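Local coordinates for protein fructose transport system repressor FruR (Pseudomonas putida, PDB 3O74) that probably binds DNA as a LacI-family dual regulator of transcription, with fructose 1-phosphate as its preferred effector, at residues S16-A28 against A231-E243. Numbering follows the deposited sequence.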
ATOM      1  N   SER B  16       3.609   1.610   4.798  1.00 31.12           N
ATOM      2  CA  SER B  16       3.710   1.585   6.253  1.00 29.43           C
ATOM      3  C   SER B  16       2.366   1.876   6.912  1.00 29.88           C
ATOM      4  O   SER B  16       1.983   1.217   7.878  1.00 32.28           O
ATOM      5  CB  SER B  16       4.768   2.577   6.738  1.00 35.49           C
ATOM      6  OG  SER B  16       6.054   2.194   6.290  1.00 39.32           O
ATOM      7  N   TYR B  17       1.647   2.861   6.388  1.00 23.80           N
ATOM      8  CA  TYR B  17       0.320   3.152   6.909  1.00 25.41           C
ATOM      9  C   TYR B  17      -0.643   1.993   6.645  1.00 25.40           C
ATOM     10  O   TYR B  17      -1.460   1.658   7.499  1.00 25.63           O
ATOM     11  CB  TYR B  17      -0.214   4.472   6.351  1.00 27.27           C
ATOM     12  CG  TYR B  17       0.475   5.683   6.941  1.00 32.32           C
ATOM     13  CD1 TYR B  17       0.471   5.905   8.313  1.00 30.06           C
ATOM     14  CD2 TYR B  17       1.125   6.605   6.130  1.00 34.36           C
ATOM     15  CE1 TYR B  17       1.100   7.015   8.863  1.00 33.35           C
ATOM     16  CE2 TYR B  17       1.756   7.717   6.674  1.00 37.15           C
ATOM     17  CZ  TYR B  17       1.741   7.914   8.038  1.00 36.39           C
ATOM     18  OH  TYR B  17       2.365   9.016   8.583  1.00 36.63           O
ATOM     19  N   ALA B  18      -0.533   1.377   5.470  1.00 29.51           N
ATOM     20  CA  ALA B  18      -1.367   0.224   5.131  1.00 28.36           C
ATOM     21  C   ALA B  18      -1.103  -0.945   6.079  1.00 25.56           C
ATOM     22  O   ALA B  18      -2.034  -1.594   6.562  1.00 27.85           O
ATOM     23  CB  ALA B  18      -1.135  -0.196   3.681  1.00 24.65           C
ATOM     24  N   ARG B  19       0.172  -1.206   6.344  1.00 23.16           N
ATOM     25  CA  ARG B  19       0.560  -2.274   7.251  1.00 28.07           C
ATOM     26  C   ARG B  19       0.032  -2.016   8.661  1.00 26.92           C
ATOM     27  O   ARG B  19      -0.547  -2.901   9.296  1.00 26.48           O
ATOM     28  CB  ARG B  19       2.078  -2.426   7.277  1.00 39.00           C
ATOM     29  CG  ARG B  19       2.571  -3.367   8.358  1.00 53.06           C
ATOM     30  CD  ARG B  19       2.498  -4.818   7.929  1.00 63.50           C
ATOM     31  NE  ARG B  19       3.479  -5.115   6.892  1.00 72.35           N
ATOM     32  CZ  ARG B  19       4.331  -6.135   6.939  1.00 77.28           C
ATOM     33  NH1 ARG B  19       4.316  -6.965   7.975  1.00 76.35           N
ATOM     34  NH2 ARG B  19       5.191  -6.327   5.949  1.00 79.64           N
ATOM     35  N   ILE B  20       0.219  -0.794   9.145  1.00 25.51           N
ATOM     36  CA  ILE B  20      -0.292  -0.423  10.455  1.00 26.23           C
ATOM     37  C   ILE B  20      -1.816  -0.536  10.490  1.00 25.56           C
ATOM     38  O   ILE B  20      -2.383  -1.106  11.419  1.00 26.53           O
ATOM     39  CB  ILE B  20       0.145   1.002  10.849  1.00 24.78           C
ATOM     40  CG1 ILE B  20       1.656   1.042  11.104  1.00 27.84           C
ATOM     41  CG2 ILE B  20      -0.616   1.468  12.079  1.00 22.03           C
ATOM     42  CD1 ILE B  20       2.214   2.445  11.303  1.00 29.26           C
ATOM     43  N   ALA B  21      -2.474  -0.003   9.465  1.00 29.27           N
ATOM     44  CA  ALA B  21      -3.930  -0.076   9.376  1.00 29.37           C
ATOM     45  C   ALA B  21      -4.415  -1.522   9.395  1.00 29.35           C
ATOM     46  O   ALA B  21      -5.442  -1.835   9.995  1.00 26.26           O
ATOM     47  CB  ALA B  21      -4.426   0.640   8.126  1.00 28.55           C
ATOM     48  N   LYS B  22      -3.666  -2.403   8.740  1.00 30.00           N
ATOM     49  CA  LYS B  22      -4.019  -3.818   8.698  1.00 34.82           C
ATOM     50  C   LYS B  22      -3.822  -4.473  10.060  1.00 32.09           C
ATOM     51  O   LYS B  22      -4.658  -5.258  10.509  1.00 33.23           O
ATOM     52  CB  LYS B  22      -3.178  -4.540   7.649  1.00 35.61           C
ATOM     53  CG  LYS B  22      -3.572  -5.984   7.396  1.00 37.29           C
ATOM     54  CD  LYS B  22      -2.657  -6.587   6.341  1.00 44.94           C
ATOM     55  CE  LYS B  22      -3.231  -7.854   5.731  1.00 48.56           C
ATOM     56  NZ  LYS B  22      -2.401  -8.290   4.570  1.00 50.45           N
ATOM     57  N   GLN B  23      -2.714  -4.146  10.717  1.00 29.99           N
ATOM     58  CA  GLN B  23      -2.426  -4.681  12.050  1.00 29.44           C
ATOM     59  C   GLN B  23      -3.426  -4.174  13.084  1.00 27.63           C
ATOM     60  O   GLN B  23      -3.802  -4.899  14.007  1.00 32.29           O
ATOM     61  CB  GLN B  23      -1.006  -4.313  12.482  1.00 35.40           C
ATOM     62  CG  GLN B  23       0.087  -4.945  11.648  1.00 45.78           C
ATOM     63  CD  GLN B  23       0.210  -6.433  11.883  1.00 53.82           C
ATOM     64  OE1 GLN B  23       0.338  -7.210  10.939  1.00 59.71           O
ATOM     65  NE2 GLN B  23       0.168  -6.840  13.147  1.00 55.60           N
ATOM     66  N   LEU B  24      -3.843  -2.921  12.938  1.00 26.73           N
ATOM     67  CA  LEU B  24      -4.866  -2.366  13.813  1.00 29.08           C
ATOM     68  C   LEU B  24      -6.184  -3.101  13.618  1.00 29.32           C
ATOM     69  O   LEU B  24      -6.833  -3.488  14.587  1.00 33.92           O
ATOM     70  CB  LEU B  24      -5.072  -0.876  13.539  1.00 30.55           C
ATOM     71  CG  LEU B  24      -4.121   0.115  14.204  1.00 31.78           C
ATOM     72  CD1 LEU B  24      -4.470   1.534  13.777  1.00 31.60           C
ATOM     73  CD2 LEU B  24      -4.164  -0.014  15.724  1.00 25.11           C
ATOM     74  N   GLU B  25      -6.576  -3.293  12.363  1.00 31.65           N
ATOM     75  CA  GLU B  25      -7.867  -3.910  12.068  1.00 34.20           C
ATOM     76  C   GLU B  25      -7.947  -5.332  12.621  1.00 30.76           C
ATOM     77  O   GLU B  25      -8.983  -5.746  13.144  1.00 30.39           O
ATOM     78  CB  GLU B  25      -8.164  -3.887  10.563  1.00 39.66           C
ATOM     79  CG  GLU B  25      -9.635  -4.120  10.231  1.00 49.97           C
ATOM     80  CD  GLU B  25     -10.015  -3.657   8.832  1.00 59.88           C
ATOM     81  OE1 GLU B  25      -9.115  -3.546   7.974  1.00 66.93           O
ATOM     82  OE2 GLU B  25     -11.217  -3.403   8.592  1.00 54.16           O
ATOM     83  N   GLN B  26      -6.844  -6.066  12.512  1.00 30.37           N
ATOM     84  CA  GLN B  26      -6.766  -7.431  13.017  1.00 35.16           C
ATOM     85  C   GLN B  26      -6.915  -7.477  14.532  1.00 39.47           C
ATOM     86  O   GLN B  26      -7.736  -8.226  15.068  1.00 41.51           O
ATOM     87  CB  GLN B  26      -5.429  -8.062  12.628  1.00 41.87           C
ATOM     88  CG  GLN B  26      -5.533  -9.187  11.618  1.00 52.99           C
ATOM     89  CD  GLN B  26      -5.198  -8.736  10.211  1.00 57.88           C
ATOM     90  OE1 GLN B  26      -4.183  -9.141   9.644  1.00 58.07           O
ATOM     91  NE2 GLN B  26      -6.048  -7.888   9.642  1.00 59.10           N
ATOM     92  N   GLY B  27      -6.108  -6.677  15.220  1.00 39.71           N
ATOM     93  CA  GLY B  27      -6.153  -6.614  16.668  1.00 40.01           C
ATOM     94  C   GLY B  27      -7.501  -6.138  17.166  1.00 34.70           C
ATOM     95  O   GLY B  27      -8.021  -6.655  18.150  1.00 37.70           O
ATOM     96  N   ALA B  28      -8.071  -5.149  16.484  1.00 34.29           N
ATOM     97  CA  ALA B  28      -9.374  -4.615  16.869  1.00 33.57           C
ATOM     98  C   ALA B  28     -10.447  -5.686  16.745  1.00 32.91           C
ATOM     99  O   ALA B  28     -11.307  -5.833  17.621  1.00 33.19           O
ATOM    100  CB  ALA B  28      -9.723  -3.401  16.021  1.00 30.70           C
ATOM    101  N   ALA B 231      13.393   0.631   9.055  1.00 33.21           N
ATOM    102  CA  ALA B 231      11.982   0.255   8.961  1.00 29.88           C
ATOM    103  C   ALA B 231      11.240   0.334  10.300  1.00 28.34           C
ATOM    104  O   ALA B 231      11.810   0.060  11.351  1.00 30.49           O
ATOM    105  CB  ALA B 231      11.848  -1.136   8.359  1.00 32.18           C
ATOM    106  N   GLN B 232       9.962   0.700  10.247  1.00 31.25           N
ATOM    107  CA  GLN B 232       9.113   0.719  11.432  1.00 29.72           C
ATOM    108  C   GLN B 232       8.798  -0.696  11.885  1.00 30.52           C
ATOM    109  O   GLN B 232       8.674  -1.601  11.062  1.00 31.01           O
ATOM    110  CB  GLN B 232       7.786   1.423  11.137  1.00 33.36           C
ATOM    111  CG  GLN B 232       7.887   2.879  10.716  1.00 41.56           C
ATOM    112  CD  GLN B 232       6.515   3.521  10.551  1.00 45.17           C
ATOM    113  OE1 GLN B 232       5.592   3.242  11.316  1.00 49.34           O
ATOM    114  NE2 GLN B 232       6.381   4.386   9.553  1.00 45.89           N
ATOM    115  N   GLN B 233       8.655  -0.882  13.193  1.00 26.38           N
ATOM    116  CA  GLN B 233       8.079  -2.114  13.714  1.00 29.12           C
ATOM    117  C   GLN B 233       6.562  -1.933  13.732  1.00 28.81           C
ATOM    118  O   GLN B 233       5.977  -1.611  14.768  1.00 24.34           O
ATOM    119  CB  GLN B 233       8.618  -2.426  15.113  1.00 28.34           C
ATOM    120  CG  GLN B 233      10.138  -2.574  15.174  1.00 33.88           C
ATOM    121  CD  GLN B 233      10.644  -3.091  16.513  1.00 41.07           C
ATOM    122  OE1 GLN B 233      10.552  -4.282  16.808  1.00 51.26           O
ATOM    123  NE2 GLN B 233      11.195  -2.194  17.322  1.00 33.81           N
ATOM    124  N   HIS B 234       5.937  -2.129  12.572  1.00 25.27           N
ATOM    125  CA  HIS B 234       4.519  -1.826  12.388  1.00 24.92           C
ATOM    126  C   HIS B 234       3.617  -2.591  13.348  1.00 26.13           C
ATOM    127  O   HIS B 234       2.624  -2.056  13.845  1.00 27.78           O
ATOM    128  CB  HIS B 234       4.086  -2.125  10.949  1.00 26.57           C
ATOM    129  CG  HIS B 234       5.009  -1.574   9.906  1.00 33.13           C
ATOM    130  ND1 HIS B 234       4.873  -0.302   9.388  1.00 33.39           N
ATOM    131  CD2 HIS B 234       6.069  -2.127   9.276  1.00 30.29           C
ATOM    132  CE1 HIS B 234       5.816  -0.097   8.488  1.00 29.80           C
ATOM    133  NE2 HIS B 234       6.556  -1.186   8.399  1.00 29.92           N
ATOM    134  N   GLY B 235       3.958  -3.850  13.595  1.00 27.36           N
ATOM    135  CA  GLY B 235       3.175  -4.685  14.484  1.00 29.61           C
ATOM    136  C   GLY B 235       3.129  -4.122  15.890  1.00 29.45           C
ATOM    137  O   GLY B 235       2.070  -4.086  16.515  1.00 34.12           O
ATOM    138  N   GLN B 236       4.277  -3.674  16.388  1.00 29.96           N
ATOM    139  CA  GLN B 236       4.364  -3.138  17.745  1.00 30.00           C
ATOM    140  C   GLN B 236       3.691  -1.769  17.852  1.00 25.51           C
ATOM    141  O   GLN B 236       3.040  -1.463  18.853  1.00 28.40           O
ATOM    142  CB  GLN B 236       5.825  -3.072  18.208  1.00 33.51           C
ATOM    143  CG  GLN B 236       5.999  -2.666  19.665  1.00 44.56           C
ATOM    144  CD  GLN B 236       7.443  -2.753  20.136  1.00 53.14           C
ATOM    145  OE1 GLN B 236       7.827  -2.112  21.116  1.00 58.19           O
ATOM    146  NE2 GLN B 236       8.247  -3.548  19.440  1.00 52.57           N
ATOM    147  N   ILE B 237       3.842  -0.945  16.819  1.00 25.44           N
ATOM    148  CA  ILE B 237       3.161   0.344  16.768  1.00 24.66           C
ATOM    149  C   ILE B 237       1.655   0.151  16.937  1.00 24.38           C
ATOM    150  O   ILE B 237       1.023   0.780  17.785  1.00 25.03           O
ATOM    151  CB  ILE B 237       3.407   1.060  15.412  1.00 21.86           C
ATOM    152  CG1 ILE B 237       4.892   1.378  15.219  1.00 27.37           C
ATOM    153  CG2 ILE B 237       2.557   2.327  15.309  1.00 21.30           C
ATOM    154  CD1 ILE B 237       5.433   2.348  16.224  1.00 29.90           C
ATOM    155  N   ALA B 238       1.085  -0.727  16.117  1.00 25.16           N
ATOM    156  CA  ALA B 238      -0.353  -0.971  16.130  1.00 21.13           C
ATOM    157  C   ALA B 238      -0.827  -1.564  17.451  1.00 23.40           C
ATOM    158  O   ALA B 238      -1.863  -1.163  17.988  1.00 27.55           O
ATOM    159  CB  ALA B 238      -0.743  -1.880  14.968  1.00 25.23           C
ATOM    160  N   ALA B 239      -0.065  -2.520  17.973  1.00 25.05           N
ATOM    161  CA  ALA B 239      -0.428  -3.189  19.215  1.00 26.69           C
ATOM    162  C   ALA B 239      -0.445  -2.211  20.385  1.00 28.42           C
ATOM    163  O   ALA B 239      -1.325  -2.270  21.240  1.00 29.08           O
ATOM    164  CB  ALA B 239       0.525  -4.342  19.497  1.00 30.45           C
ATOM    165  N   THR B 240       0.531  -1.310  20.416  1.00 26.59           N
ATOM    166  CA  THR B 240       0.608  -0.299  21.458  1.00 26.14           C
ATOM    167  C   THR B 240      -0.554   0.678  21.346  1.00 26.30           C
ATOM    168  O   THR B 240      -1.228   0.971  22.333  1.00 26.31           O
ATOM    169  CB  THR B 240       1.935   0.487  21.372  1.00 29.66           C
ATOM    170  OG1 THR B 240       3.035  -0.417  21.534  1.00 32.84           O
ATOM    171  CG2 THR B 240       2.003   1.548  22.454  1.00 30.31           C
ATOM    172  N   ALA B 241      -0.788   1.178  20.136  1.00 20.63           N
ATOM    173  CA  ALA B 241      -1.858   2.144  19.895  1.00 18.82           C
ATOM    174  C   ALA B 241      -3.221   1.565  20.260  1.00 22.53           C
ATOM    175  O   ALA B 241      -4.043   2.229  20.893  1.00 25.51           O
ATOM    176  CB  ALA B 241      -1.842   2.596  18.432  1.00 18.19           C
ATOM    177  N   LEU B 242      -3.450   0.317  19.871  1.00 23.93           N
ATOM    178  CA  LEU B 242      -4.735  -0.319  20.114  1.00 21.96           C
ATOM    179  C   LEU B 242      -4.995  -0.473  21.607  1.00 28.17           C
ATOM    180  O   LEU B 242      -6.069  -0.142  22.102  1.00 27.97           O
ATOM    181  CB  LEU B 242      -4.801  -1.685  19.431  1.00 24.52           C
ATOM    182  CG  LEU B 242      -6.121  -2.418  19.661  1.00 29.46           C
ATOM    183  CD1 LEU B 242      -7.286  -1.584  19.147  1.00 26.92           C
ATOM    184  CD2 LEU B 242      -6.101  -3.788  19.006  1.00 36.27           C
ATOM    185  N   GLU B 243      -3.999  -0.973  22.320  1.00 28.27           N
ATOM    186  CA  GLU B 243      -4.121  -1.153  23.755  1.00 32.51           C
ATOM    187  C   GLU B 243      -4.394   0.176  24.455  1.00 31.16           C
ATOM    188  O   GLU B 243      -5.172   0.235  25.407  1.00 32.77           O
ATOM    189  CB  GLU B 243      -2.857  -1.808  24.302  1.00 43.22           C
ATOM    190  CG  GLU B 243      -2.192  -1.042  25.415  1.00 59.95           C
ATOM    191  CD  GLU B 243      -1.395  -1.948  26.326  1.00 73.77           C
ATOM    192  OE1 GLU B 243      -0.595  -1.436  27.137  1.00 78.37           O
ATOM    193  OE2 GLU B 243      -1.571  -3.181  26.228  1.00 78.87           O
TER
HETATM  194  O   HOH W   1       8.810   1.390   7.724  1.00 31.36           O
HETATM  195  O   HOH W   2       0.055  -5.700  15.911  1.00 38.20           O
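H234 pushes its imidazole into the hollow between S16, R19 and I20, where helix 15-30 meets helix 234-250 in a LacI-type, periplasmic-binding-protein-like fold. The segment axes run 47° apart and approach to 8.5 Å. R19 CB lies over one imidazole face, a CH-pi contact 4.2 Å from the ring centroid and 22° off its normal; Q232 CB, from the histidine's own segment, sits off-centre over the opposite face, while S16 OG and I20 CG1 meet the edge in plane. R19 crosses the histidine at about a right angle; its CG, held trans to its own N (chi1 171°), comes 3.2 Å from H234 CB, and its guanidinium continues to a salt bridge with E13 of the second subunit. I20 CD1 reaches I237 CG2, 4.0 Å away. Farther along, A238 is the bump: its methyl enters between Q23, I20 and L24, 3.5 Å from Q23 CB. L24 CD2 rests on the A238–L242 turn, 3.4 Å from A238 O, and L24, I237 and A241 also touch I88 of strand 85-88. A water bridges S16 OG and Q232 N. Where G27 faces the other helix without a side chain, L242 CD2 fills the hollow, 3.3 Å from G27 C.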